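Local coordinates for CBS domain protein (Shewanella oneidensis, PDB 3LHH) that binds adenosine monophosphate between the paired CBS domains that form this piece of a CorC/HlyC-associated membrane protein, which as a whole may also bind flavin adenine dinucleotide, at residues M71-H75 with S76-V80; N117-P120 with N121-G125. All coordinates share one frame; numbering follows the deposited sequence. Where two conformers were deposited one is given.

Contact 1. Residues M71-H75 with S76-V80. With AMP (adenosine monophosphate), chain B.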
# COMPACT_ATOMS: atom_id res chain seq x y z
N MSE A 71 4.57 -13.82 4.83
CA MSE A 71 4.39 -15.24 4.51
C MSE A 71 2.96 -15.70 4.65
O MSE A 71 2.56 -16.70 4.07
CB MSE A 71 5.26 -16.11 5.41
CG MSE A 71 6.70 -16.18 4.97
SE MSE A 71 6.80 -16.51 3.05
CE MSE A 71 5.81 -18.18 2.93
N GLN A 72 2.18 -14.98 5.44
CA GLN A 72 0.79 -15.38 5.69
C GLN A 72 -0.21 -14.60 4.85
O GLN A 72 -1.42 -14.60 5.14
CB GLN A 72 0.47 -15.28 7.19
CG GLN A 72 1.30 -16.29 8.02
CD GLN A 72 1.01 -16.23 9.50
OE1 GLN A 72 1.86 -15.82 10.29
NE2 GLN A 72 -0.19 -16.66 9.91
N SER A 73 0.29 -13.97 3.81
CA SER A 73 -0.53 -13.17 2.91
C SER A 73 -0.13 -13.42 1.45
O SER A 73 1.03 -13.72 1.17
CB SER A 73 -0.35 -11.69 3.26
OG SER A 73 -0.96 -10.88 2.28
N PRO A 74 -1.10 -13.32 0.52
CA PRO A 74 -0.80 -13.42 -0.92
C PRO A 74 -0.32 -12.09 -1.55
O PRO A 74 0.20 -12.11 -2.66
CB PRO A 74 -2.16 -13.79 -1.54
CG PRO A 74 -3.21 -13.50 -0.45
CD PRO A 74 -2.50 -12.94 0.76
N HIS A 75 -0.50 -10.96 -0.87
CA HIS A 75 -0.23 -9.64 -1.49
C HIS A 75 1.19 -9.41 -1.98
O HIS A 75 2.14 -9.80 -1.33
CB HIS A 75 -0.63 -8.51 -0.56
CG HIS A 75 -2.04 -8.60 -0.09
ND1 HIS A 75 -3.09 -8.83 -0.96
CD2 HIS A 75 -2.59 -8.50 1.15
CE1 HIS A 75 -4.22 -8.87 -0.27
NE2 HIS A 75 -3.94 -8.67 1.01
N SER A 76 1.33 -8.74 -3.12
CA SER A 76 2.65 -8.45 -3.68
C SER A 76 3.34 -7.27 -3.01
O SER A 76 4.56 -7.18 -2.99
CB SER A 76 2.55 -8.15 -5.20
OG SER A 76 1.99 -9.24 -5.88
N ARG A 77 2.55 -6.32 -2.51
CA ARG A 77 3.11 -5.12 -1.90
C ARG A 77 2.46 -4.80 -0.56
O ARG A 77 1.27 -5.02 -0.37
CB ARG A 77 2.99 -3.92 -2.86
CG ARG A 77 3.40 -4.21 -4.30
CD ARG A 77 3.64 -2.94 -5.12
NE ARG A 77 5.00 -2.44 -4.94
CZ ARG A 77 6.08 -3.01 -5.46
NH1 ARG A 77 5.97 -4.11 -6.20
NH2 ARG A 77 7.28 -2.49 -5.22
N PHE A 78 3.25 -4.29 0.38
CA PHE A 78 2.75 -3.98 1.71
C PHE A 78 3.11 -2.56 2.11
O PHE A 78 4.28 -2.19 2.06
CB PHE A 78 3.36 -4.94 2.73
CG PHE A 78 2.94 -6.37 2.52
CD1 PHE A 78 1.84 -6.88 3.18
CD2 PHE A 78 3.62 -7.19 1.64
CE1 PHE A 78 1.44 -8.22 3.00
CE2 PHE A 78 3.22 -8.52 1.44
CZ PHE A 78 2.13 -9.02 2.12
N PRO A 79 2.11 -1.78 2.53
CA PRO A 79 2.36 -0.50 3.19
C PRO A 79 3.19 -0.76 4.44
O PRO A 79 3.01 -1.79 5.10
CB PRO A 79 0.96 -0.02 3.59
CG PRO A 79 -0.01 -0.87 2.72
CD PRO A 79 0.69 -2.16 2.57
N VAL A 80 4.10 0.16 4.74
CA VAL A 80 4.98 0.04 5.89
C VAL A 80 4.84 1.27 6.75
O VAL A 80 4.95 2.41 6.27
CB VAL A 80 6.46 0.00 5.47
CG1 VAL A 80 7.35 -0.06 6.70
CG2 VAL A 80 6.71 -1.17 4.55
P AMP B . -2.34 -8.68 -4.87
O1P AMP B . -2.86 -9.53 -3.73
O2P AMP B . -1.02 -8.03 -4.57
O3P AMP B . -2.44 -9.31 -6.24
O5' AMP B . -3.47 -7.55 -4.94
C5' AMP B . -4.81 -7.90 -5.30
C4' AMP B . -5.82 -7.04 -4.54
O4' AMP B . -5.72 -7.24 -3.12
C3' AMP B . -5.57 -5.54 -4.72
O3' AMP B . -6.14 -5.02 -5.93
C2' AMP B . -6.21 -4.97 -3.47
O2' AMP B . -7.62 -5.06 -3.67
C1' AMP B . -5.86 -6.00 -2.41
N9 AMP B . -4.56 -5.73 -1.73
C8 AMP B . -3.34 -5.72 -2.31
N7 AMP B . -2.36 -5.48 -1.41
C5 AMP B . -2.96 -5.31 -0.22
C6 AMP B . -2.49 -5.03 1.16
N6 AMP B . -1.17 -4.87 1.45
N1 AMP B . -3.43 -4.97 2.12
C2 AMP B . -4.75 -5.14 1.85
N3 AMP B . -5.24 -5.39 0.62
C4 AMP B . -4.40 -5.48 -0.43
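H75 and F78 meet where the chain runs from the loop into strand 77-81: the backbone O of H75 lies 3.2 Å from CE2 of the F78 ring, reached obliquely, and the CB of H75 packs near CZ. The adenine of AMP lies over one face of the H75 imidazole, with AMP C5 3.4 Å above the ring plane and close to its centre, while H75 ND1 gives an almost straight hydrogen bond of 2.9 Å to AMP O1P (169°). One side chain thus stacks on the base and bonds to the phosphate. The next residue adds its backbone: S76 N points at AMP O2P, 2.9 Å away and at 175°, and S76 OG makes a weak bond to the same oxygen. This is the AMP site between the paired CBS domains; here the loop ahead of strand 77-81 holds the phosphate, and the strand's first residue takes the base. Accordingly, R77 O accepts from AMP N6 at 3.0 Å, and P79 CD also touches that amino group. D157, T154 and V55 bind AMP as well. Behind H75, an ST turn sets the loop: S73 OG, anti to its own nitrogen (chi1 171°), accepts from H75 N at 3.2 Å. The same hydroxyl sits at the edge of the F78 ring, 3.6 Å from CZ. That ring also rests on V55 and A94.

Contact 2. Residues N117-P120 with N121-G125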
# COMPACT_ATOMS: atom_id res chain seq x y z
N ASN A 117 2.47 7.55 -2.29
CA ASN A 117 1.73 8.78 -2.52
C ASN A 117 0.40 8.81 -1.80
O ASN A 117 -0.29 7.80 -1.70
CB ASN A 117 1.56 9.06 -4.01
CG ASN A 117 2.84 9.51 -4.65
OD1 ASN A 117 3.74 10.04 -3.97
ND2 ASN A 117 2.96 9.31 -5.95
N PHE A 118 0.05 9.97 -1.29
CA PHE A 118 -1.23 10.20 -0.66
C PHE A 118 -2.11 11.04 -1.57
O PHE A 118 -1.62 11.90 -2.29
CB PHE A 118 -1.04 10.93 0.66
CG PHE A 118 -0.32 10.13 1.69
CD1 PHE A 118 1.07 10.08 1.72
CD2 PHE A 118 -1.02 9.42 2.66
CE1 PHE A 118 1.74 9.35 2.67
CE2 PHE A 118 -0.37 8.69 3.63
CZ PHE A 118 1.02 8.64 3.64
N VAL A 119 -3.42 10.78 -1.53
CA VAL A 119 -4.37 11.60 -2.25
C VAL A 119 -5.59 11.87 -1.38
O VAL A 119 -5.93 11.06 -0.52
CB VAL A 119 -4.81 10.93 -3.54
CG1 VAL A 119 -3.60 10.74 -4.45
CG2 VAL A 119 -5.49 9.60 -3.22
N PRO A 120 -6.26 13.01 -1.60
CA PRO A 120 -7.46 13.33 -0.82
C PRO A 120 -8.61 12.42 -1.22
O PRO A 120 -8.70 12.01 -2.37
CB PRO A 120 -7.81 14.76 -1.27
CG PRO A 120 -6.71 15.20 -2.20
CD PRO A 120 -6.03 13.98 -2.69
N ASN A 121 -9.50 12.13 -0.28
CA ASN A 121 -10.69 11.36 -0.58
C ASN A 121 -11.70 12.15 -1.42
O ASN A 121 -12.78 11.66 -1.74
CB ASN A 121 -11.34 10.83 0.70
CG ASN A 121 -12.06 11.92 1.50
OD1 ASN A 121 -11.91 13.11 1.26
ND2 ASN A 121 -12.86 11.48 2.48
N SER A 122 -11.33 13.38 -1.77
CA SER A 122 -12.20 14.25 -2.57
C SER A 122 -11.89 14.16 -4.08
O SER A 122 -12.48 14.87 -4.90
CB SER A 122 -12.06 15.70 -2.09
OG SER A 122 -10.86 16.28 -2.58
N LEU A 123 -10.97 13.28 -4.43
CA LEU A 123 -10.61 13.08 -5.82
C LEU A 123 -11.76 12.41 -6.56
O LEU A 123 -12.45 11.56 -6.01
CB LEU A 123 -9.34 12.24 -5.91
CG LEU A 123 -8.13 12.91 -6.53
CD1 LEU A 123 -7.92 14.31 -5.97
CD2 LEU A 123 -6.90 12.05 -6.35
N SER A 124 -12.00 12.80 -7.80
CA SER A 124 -12.99 12.12 -8.63
C SER A 124 -12.36 10.84 -9.19
O SER A 124 -11.15 10.66 -9.11
CB SER A 124 -13.44 13.01 -9.78
OG SER A 124 -12.48 13.00 -10.83
N GLY A 125 -13.19 9.97 -9.77
CA GLY A 125 -12.68 8.77 -10.41
C GLY A 125 -11.66 9.03 -11.52
O GLY A 125 -10.62 8.36 -11.60
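L123 turns back over the end of strand 117-120 and touches both V119 and P120. Its CB comes first, 3.6 Å from P120 O. From there the two methyls part. CD1 goes to the proline ring, 3.8 Å from P120 CD and a little farther from CG. CD2 reaches back to the valine, 3.7 Å from V119 CB and 4.0 Å from V119 CG1. With chi1 at -117°, away from the usual staggered values, the methyls come to lie on these two residues, and the leucine side chain meets that of V119 at about a right angle. What brings it back is a type I beta turn from P120 to L123, closed by a weak hydrogen bond of 3.3 Å from L123 N to P120 O. In the second CBS domain of the pair, the turn leads the chain out of edge strand 117-120 and into helix 125-135. Within the turn S122 OG stands 3.7 Å from P120 CB, while the backbone of N121 still bonds to V143 of strand 139-143. At the helix start S124 occupies the N-cap position, where its side chain caps a backbone N just past G125, in the first turn of helix 125-135, and its own N bonds to the carboxylate of E127. V119 is buried, packing against H131 of that helix and V142 of the neighbouring strand.

In the fold
Both contacts are local, at places where the chain passes between helix and strand, and both are largely surface; among the residues that touch across each contact one is buried, F78 in contact 1 and V119 in contact 2. They run in opposite senses. Contact 1 leads from helix 63-71 into strand 77-81 of the first CBS domain; contact 2 leads from strand 117-120 into helix 125-135 of the second. Their centres are 23 Å apart, on opposite sides of the chain's centre, and they do not touch. The chemistry follows the place: contact 1 faces the AMP pocket with polar groups and a stacked ring, whereas contact 2, away from that site, relies on apolar packing and a turn. Strand 139-143 borders both, meeting P79 and V119.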